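Local coordinates for penicillin-binding protein 2 (Pbp2) (Helicobacter pylori, PDB 5LP5) that probably cross-links peptidoglycan as a penicillin-binding transpeptidase of the inner membrane, takes part in setting cell shape, and forms a complex with MreC, at residues Ala157-Ser160 / His161-Tyr165; Leu233-Lys237 / Arg238-Glu242; Ser311-Lys314 / Met315-Leu319. All blocks are in the same frame, centred on the assembly; numbering follows the deposited sequence.

Contact 1: Ala157-Ser160 / His161-Tyr165; sequences ALAS and HVLGY
A type II beta turn running straight into a single turn of helix brings Ala159 against Val162 and Leu163. Ala159 is the third residue of the turn and also the N-cap of helix 160-163. Its positive phi (58°) is the one the third place of a type II turn demands, most often met by glycine but open to a residue without a beta branch. Its carbonyl holds the first helical turn. Ala159 O accepts an almost straight hydrogen bond from Leu163 N at 3.0 Å, and a second from Val162 N at 2.8 Å, whose donor stands above the carbonyl plane. One step on, Gly164 N bonds to Ser160 O at 3.2 Å, and there the helix stops. Gly164 has positive phi, which glycine adopts without penalty. The apolar side chains follow this backbone frame: Ala159 CB lies 4.2 Å from Val162 CB and 4.3 Å from Leu163 CG, while Leu163 CD1 comes within 3.7 Å of Leu158 O. With its OG set between backbone N and carbonyl carbon (chi1 74°), Ser160 projects the hydroxyl beside the His161 ring. Both OG and His161 ND1 bond to Glu272 OE1, and OG also bonds to Tyr273 N, so these buried polar atoms are satisfied. Around the turn, Leu158 and Ala159 pack on helix 237-246 through Gln240, His161 lies edge-to-face with Tyr273, and Val162 touches Ala267 of strand 264-270, an outermost strand of the five-stranded antiparallel sheet.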
loop_
_atom_site.group_PDB
_atom_site.type_symbol
_atom_site.label_atom_id
_atom_site.label_comp_id
_atom_site.label_asym_id
_atom_site.label_seq_id
_atom_site.Cartn_x
_atom_site.Cartn_y
_atom_site.Cartn_z
ATOM N N ALA A 157 9.689 -14.071 2.318
ATOM C CA ALA A 157 11.138 -14.111 2.555
ATOM C C ALA A 157 11.944 -14.205 1.268
ATOM O O ALA A 157 13.157 -14.401 1.289
ATOM C CB ALA A 157 11.508 -15.260 3.485
ATOM N N LEU A 158 11.269 -14.047 0.141
ATOM C CA LEU A 158 11.958 -14.017 -1.127
ATOM C C LEU A 158 12.776 -12.744 -1.209
ATOM O O LEU A 158 12.231 -11.656 -1.076
ATOM C CB LEU A 158 10.969 -14.078 -2.286
ATOM C CG LEU A 158 11.653 -14.206 -3.643
ATOM C CD1 LEU A 158 12.252 -15.596 -3.791
ATOM C CD2 LEU A 158 10.659 -13.920 -4.754
ATOM N N ALA A 159 14.082 -12.899 -1.411
ATOM C CA ALA A 159 14.992 -11.770 -1.645
ATOM C C ALA A 159 14.961 -10.792 -0.493
ATOM O O ALA A 159 15.231 -9.605 -0.659
ATOM C CB ALA A 159 14.643 -11.055 -2.946
ATOM N N SER A 160 14.641 -11.303 0.686
ATOM C CA SER A 160 14.535 -10.467 1.861
ATOM C C SER A 160 15.778 -9.608 2.090
ATOM O O SER A 160 15.673 -8.501 2.631
ATOM C CB SER A 160 14.230 -11.323 3.099
ATOM O OG SER A 160 15.353 -12.061 3.559
ATOM N N HIS A 161 16.944 -10.104 1.689
ATOM C CA HIS A 161 18.184 -9.369 1.913
ATOM C C HIS A 161 18.465 -8.358 0.807
ATOM O O HIS A 161 19.370 -7.556 0.916
ATOM C CB HIS A 161 19.375 -10.323 2.120
ATOM C CG HIS A 161 19.403 -10.978 3.470
ATOM N ND1 HIS A 161 18.970 -12.269 3.672
ATOM C CD2 HIS A 161 19.809 -10.525 4.683
ATOM C CE1 HIS A 161 19.113 -12.584 4.946
ATOM N NE2 HIS A 161 19.614 -11.543 5.583
ATOM N N VAL A 162 17.681 -8.390 -0.256
ATOM C CA VAL A 162 17.735 -7.346 -1.279
ATOM C C VAL A 162 16.739 -6.243 -0.987
ATOM O O VAL A 162 17.087 -5.054 -0.946
ATOM C CB VAL A 162 17.399 -7.890 -2.675
ATOM C CG1 VAL A 162 17.442 -6.764 -3.687
ATOM C CG2 VAL A 162 18.370 -9.011 -3.051
ATOM N N LEU A 163 15.494 -6.641 -0.791
ATOM C CA LEU A 163 14.414 -5.684 -0.659
ATOM C C LEU A 163 14.538 -4.855 0.616
ATOM O O LEU A 163 14.464 -3.625 0.572
ATOM C CB LEU A 163 13.076 -6.414 -0.707
ATOM C CG LEU A 163 12.824 -7.264 -1.959
ATOM C CD1 LEU A 163 11.574 -8.084 -1.766
ATOM C CD2 LEU A 163 12.693 -6.395 -3.178
ATOM N N GLY A 164 14.775 -5.524 1.741
ATOM C CA GLY A 164 14.773 -4.886 3.037
ATOM C C GLY A 164 13.357 -4.508 3.430
ATOM O O GLY A 164 12.399 -4.830 2.725
ATOM N N TYR A 165 13.220 -3.802 4.544
ATOM C CA TYR A 165 11.914 -3.494 5.089
ATOM C C TYR A 165 11.814 -2.073 5.643
ATOM O O TYR A 165 12.799 -1.440 5.981
ATOM C CB TYR A 165 11.551 -4.510 6.179
ATOM C CG TYR A 165 12.461 -4.445 7.369
ATOM C CD1 TYR A 165 12.235 -3.521 8.387
ATOM C CD2 TYR A 165 13.572 -5.276 7.469
ATOM C CE1 TYR A 165 13.067 -3.444 9.474
ATOM C CE2 TYR A 165 14.409 -5.204 8.557
ATOM C CZ TYR A 165 14.149 -4.287 9.559
ATOM O OH TYR A 165 14.975 -4.214 10.662
#

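Contact 2: Leu233-Lys237 / Arg238-Glu242; sequences LSLDK and RLQKE
Leu235 meets Gln240 first, its CD2 lying 4.1 Å from Gln240 OE1. This is a van der Waals contact; OE1 takes its hydrogen bond from the backbone N of Ala267. Next comes Asp236, the N-cap of helix 237-246 and the centre of the contact. Its CG stands opposite the backbone N (chi1 -176°), which places OD1 within bonding distance of Arg238 N. OD1 takes two bonds: Arg238 N arrives at 2.9 Å from above the carboxylate plane, the capping bond proper, and Arg238 NE comes at 3.1 Å to the syn lone pair, with OD1 lying in the guanidinium plane. OD2 receives Arg238 NH2 at 2.7 Å, a hydrogen bond weak in angle but part of the salt bridge. The arginine chain, bent at chi3 (-63°), folds back to present both nitrogens, though the two planes remain 34° apart. Asp236 CB also rests 3.8 Å from Leu239 CD1, and Asp236 O accepts Gln240 N at 3.1 Å. Last is Lys237, whose O takes Lys241 N at 3.2 Å. The two lysine chains run side by side in the same direction, leaving Lys237 NZ and Lys241 NZ 4.1 Å apart; Glu62 offers the former a long, weak ion pair. Asp58 OD1 accepts from Lys237 N, a second acid at the helix start, and Tyr587 OH is a further partner of Asp236 OD2. Aspartate suits this place because the helix N-terminus and the arginine would both probably stabilise its negative charge, while the paired lysines probably repel each other mildly at the more exposed side.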
loop_
_atom_site.group_PDB
_atom_site.type_symbol
_atom_site.label_atom_id
_atom_site.label_comp_id
_atom_site.label_asym_id
_atom_site.label_seq_id
_atom_site.Cartn_x
_atom_site.Cartn_y
_atom_site.Cartn_z
ATOM N N LEU A 233 13.371 -3.401 -10.299
ATOM C CA LEU A 233 14.623 -4.109 -10.049
ATOM C C LEU A 233 14.867 -5.160 -11.120
ATOM O O LEU A 233 13.928 -5.670 -11.739
ATOM C CB LEU A 233 14.610 -4.823 -8.694
ATOM C CG LEU A 233 14.257 -4.006 -7.462
ATOM C CD1 LEU A 233 14.431 -4.840 -6.219
ATOM C CD2 LEU A 233 15.125 -2.770 -7.378
ATOM N N SER A 234 16.139 -5.507 -11.291
ATOM C CA SER A 234 16.572 -6.445 -12.313
ATOM C C SER A 234 16.365 -7.909 -11.952
ATOM O O SER A 234 16.485 -8.773 -12.810
ATOM C CB SER A 234 18.041 -6.208 -12.634
ATOM O OG SER A 234 18.815 -6.224 -11.444
ATOM N N LEU A 235 16.045 -8.195 -10.696
ATOM C CA LEU A 235 15.774 -9.576 -10.314
ATOM C C LEU A 235 14.745 -10.247 -11.221
ATOM O O LEU A 235 13.861 -9.585 -11.738
ATOM C CB LEU A 235 15.255 -9.637 -8.876
ATOM C CG LEU A 235 16.161 -9.203 -7.737
ATOM C CD1 LEU A 235 15.366 -9.328 -6.445
ATOM C CD2 LEU A 235 17.406 -10.049 -7.676
ATOM N N ASP A 236 14.847 -11.557 -11.391
ATOM C CA ASP A 236 13.772 -12.341 -11.970
ATOM C C ASP A 236 13.220 -13.250 -10.897
ATOM O O ASP A 236 13.917 -14.087 -10.372
ATOM C CB ASP A 236 14.272 -13.174 -13.144
ATOM C CG ASP A 236 13.140 -13.947 -13.863
ATOM O OD1 ASP A 236 12.104 -14.260 -13.220
ATOM O OD2 ASP A 236 13.304 -14.264 -15.069
ATOM N N LYS A 237 11.949 -13.084 -10.595
ATOM C CA LYS A 237 11.280 -13.809 -9.510
ATOM C C LYS A 237 11.375 -15.333 -9.642
ATOM O O LYS A 237 11.439 -16.048 -8.641
ATOM C CB LYS A 237 9.809 -13.366 -9.445
ATOM C CG LYS A 237 8.965 -14.103 -8.442
ATOM C CD LYS A 237 7.501 -13.719 -8.605
ATOM C CE LYS A 237 6.644 -14.621 -7.735
ATOM N NZ LYS A 237 5.250 -14.143 -7.543
ATOM N N ARG A 238 11.385 -15.835 -10.870
ATOM C CA ARG A 238 11.484 -17.277 -11.083
ATOM C C ARG A 238 12.881 -17.758 -10.715
ATOM O O ARG A 238 13.047 -18.729 -9.979
ATOM C CB ARG A 238 11.169 -17.627 -12.527
ATOM C CG ARG A 238 9.716 -17.365 -12.909
ATOM C CD ARG A 238 9.524 -17.252 -14.420
ATOM N NE ARG A 238 10.252 -16.109 -14.954
ATOM C CZ ARG A 238 10.421 -15.851 -16.246
ATOM N NH1 ARG A 238 9.894 -16.647 -17.167
ATOM N NH2 ARG A 238 11.118 -14.791 -16.627
ATOM N N LEU A 239 13.886 -17.053 -11.224
ATOM C CA LEU A 239 15.277 -17.385 -10.946
ATOM C C LEU A 239 15.612 -17.357 -9.456
ATOM O O LEU A 239 16.398 -18.181 -9.003
ATOM C CB LEU A 239 16.206 -16.441 -11.694
ATOM C CG LEU A 239 16.231 -16.557 -13.215
ATOM C CD1 LEU A 239 17.207 -15.537 -13.789
ATOM C CD2 LEU A 239 16.609 -17.953 -13.673
ATOM N N GLN A 240 15.030 -16.422 -8.702
ATOM C CA GLN A 240 15.239 -16.365 -7.246
ATOM C C GLN A 240 14.556 -17.513 -6.528
ATOM O O GLN A 240 15.074 -18.032 -5.539
ATOM C CB GLN A 240 14.754 -15.052 -6.640
ATOM C CG GLN A 240 15.820 -13.951 -6.576
ATOM C CD GLN A 240 16.599 -13.865 -5.271
ATOM O OE1 GLN A 240 17.685 -13.318 -5.269
ATOM N NE2 GLN A 240 16.044 -14.361 -4.164
ATOM N N LYS A 241 13.390 -17.922 -7.006
ATOM C CA LYS A 241 12.734 -19.063 -6.385
ATOM C C LYS A 241 13.564 -20.319 -6.594
ATOM O O LYS A 241 13.626 -21.168 -5.699
ATOM C CB LYS A 241 11.304 -19.241 -6.889
ATOM C CG LYS A 241 10.343 -18.270 -6.238
ATOM C CD LYS A 241 8.900 -18.600 -6.514
ATOM C CE LYS A 241 8.017 -17.531 -5.897
ATOM N NZ LYS A 241 6.578 -17.776 -6.188
ATOM N N GLU A 242 14.209 -20.418 -7.757
ATOM C CA GLU A 242 15.141 -21.504 -8.029
ATOM C C GLU A 242 16.274 -21.444 -7.030
ATOM O O GLU A 242 16.610 -22.442 -6.394
ATOM C CB GLU A 242 15.703 -21.408 -9.456
ATOM C CG GLU A 242 16.715 -22.494 -9.825
ATOM C CD GLU A 242 16.195 -23.910 -9.613
ATOM O OE1 GLU A 242 14.971 -24.104 -9.506
ATOM O OE2 GLU A 242 17.014 -24.847 -9.542
#

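Contact 3: Ser311-Lys314 / Met315-Leu319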
loop_
_atom_site.group_PDB
_atom_site.type_symbol
_atom_site.label_atom_id
_atom_site.label_comp_id
_atom_site.label_asym_id
_atom_site.label_seq_id
_atom_site.Cartn_x
_atom_site.Cartn_y
_atom_site.Cartn_z
ATOM N N SER A 311 40.934 -20.991 -3.767
ATOM C CA SER A 311 41.542 -21.142 -5.089
ATOM C C SER A 311 40.958 -20.216 -6.180
ATOM O O SER A 311 41.604 -20.023 -7.208
ATOM C CB SER A 311 41.467 -22.616 -5.525
ATOM O OG SER A 311 42.036 -23.491 -4.547
ATOM N N VAL A 312 39.770 -19.636 -5.965
ATOM C CA VAL A 312 39.101 -18.800 -6.997
ATOM C C VAL A 312 39.964 -17.622 -7.481
ATOM O O VAL A 312 39.782 -17.103 -8.585
ATOM C CB VAL A 312 37.731 -18.223 -6.526
ATOM C CG1 VAL A 312 36.766 -19.318 -6.141
ATOM C CG2 VAL A 312 37.895 -17.272 -5.363
ATOM N N VAL A 313 40.896 -17.209 -6.632
ATOM C CA VAL A 313 41.791 -16.105 -6.951
ATOM C C VAL A 313 42.863 -16.472 -7.984
ATOM O O VAL A 313 43.519 -15.583 -8.547
ATOM C CB VAL A 313 42.507 -15.601 -5.687
ATOM C CG1 VAL A 313 41.496 -15.246 -4.600
ATOM C CG2 VAL A 313 43.503 -16.639 -5.177
ATOM N N LYS A 314 43.029 -17.770 -8.240
ATOM C CA LYS A 314 44.210 -18.281 -8.938
ATOM C C LYS A 314 44.443 -17.692 -10.315
ATOM O O LYS A 314 45.593 -17.470 -10.691
ATOM C CB LYS A 314 44.187 -19.806 -9.010
ATOM C CG LYS A 314 44.711 -20.434 -7.735
ATOM C CD LYS A 314 44.551 -21.945 -7.677
ATOM C CE LYS A 314 45.090 -22.454 -6.344
ATOM N NZ LYS A 314 44.964 -23.920 -6.186
ATOM N N MET A 315 43.374 -17.422 -11.064
ATOM C CA MET A 315 43.547 -16.797 -12.372
ATOM C C MET A 315 43.940 -15.305 -12.254
ATOM O O MET A 315 44.592 -14.747 -13.149
ATOM C CB MET A 315 42.337 -17.042 -13.310
ATOM C CG MET A 315 40.917 -16.864 -12.758
ATOM S SD MET A 315 40.105 -18.235 -11.881
ATOM C CE MET A 315 40.617 -19.589 -12.904
ATOM N N GLY A 316 43.575 -14.673 -11.143
ATOM C CA GLY A 316 44.065 -13.326 -10.837
ATOM C C GLY A 316 45.537 -13.325 -10.460
ATOM O O GLY A 316 46.293 -12.439 -10.864
ATOM N N VAL A 317 45.929 -14.334 -9.688
ATOM C CA VAL A 317 47.325 -14.538 -9.272
ATOM C C VAL A 317 48.209 -14.860 -10.491
ATOM O O VAL A 317 49.250 -14.244 -10.712
ATOM C CB VAL A 317 47.430 -15.700 -8.244
ATOM C CG1 VAL A 317 48.873 -15.959 -7.847
ATOM C CG2 VAL A 317 46.594 -15.417 -7.004
ATOM N N GLY A 318 47.775 -15.843 -11.270
ATOM C CA GLY A 318 48.441 -16.202 -12.510
ATOM C C GLY A 318 48.623 -14.996 -13.403
ATOM O O GLY A 318 49.697 -14.803 -13.968
ATOM N N LEU A 319 47.587 -14.168 -13.522
ATOM C CA LEU A 319 47.672 -12.979 -14.365
ATOM C C LEU A 319 48.797 -12.046 -13.905
ATOM O O LEU A 319 49.450 -11.398 -14.727
ATOM C CB LEU A 319 46.329 -12.244 -14.417
ATOM C CG LEU A 319 46.326 -10.933 -15.216
ATOM C CD1 LEU A 319 46.607 -11.181 -16.686
ATOM C CD2 LEU A 319 45.019 -10.175 -15.039
#
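Val317 points back toward Val313, and its CB already touches the preceding turn, lying 3.5 Å from Lys314 O. From there the two methyls part. CG1 is anti to the backbone N (chi1 178°), while CG2, opposite the carbonyl carbon, comes within 3.4 Å of Val313 O and meets Val313 CG2 at 3.8 Å, one branched residue against another a helical turn apart. The valine also packs on Phe371 and Ala431. In the backbone, Val313 O receives Val317 N at 2.9 Å and, weakly, Gly316 N. Lys314 O takes Gly318 N at 2.8 Å in a bond close to straight. Here the 3-10 segment 311-313 runs into helix 314-324, and Ser311 and Lys314 match the SxxK pattern of penicillin-binding proteins, consistent with the nucleophilic serine and its lysine; Lys513 beside them fits the K(T/S)G motif. Lys314 extends its chain fully to a salt bridge with Asp368, while Ser311 OG bonds to Ser366. Met315, bent at its second and third torsions, curls its flexible thioether back so that SD stands 3.5 Å from Val312 O, and it also packs on Leu484 and Met488 of helix 475-493.

Overall arrangement
The three contacts follow one another along the chain without nesting or crossing; each lies where the chain enters a helix, the third through a 3-10 segment. Contact 1 comes after strand 144-152 and contact 2 after strand 231-232, and although some seventy residues separate them they touch: Leu158 and Ala159 lie against Gln240, Ala159 meets Leu235, and Leu163 packs on Leu233. Together they join the turn at 157-165 to helix 237-246 and so to strand 264-270 of the antiparallel sheet. Contact 3 lies in the transpeptidase domain, around the probable active serine. Its centre is about 33 Å from that of contact 1 and about 30 Å from that of contact 2, and it touches neither.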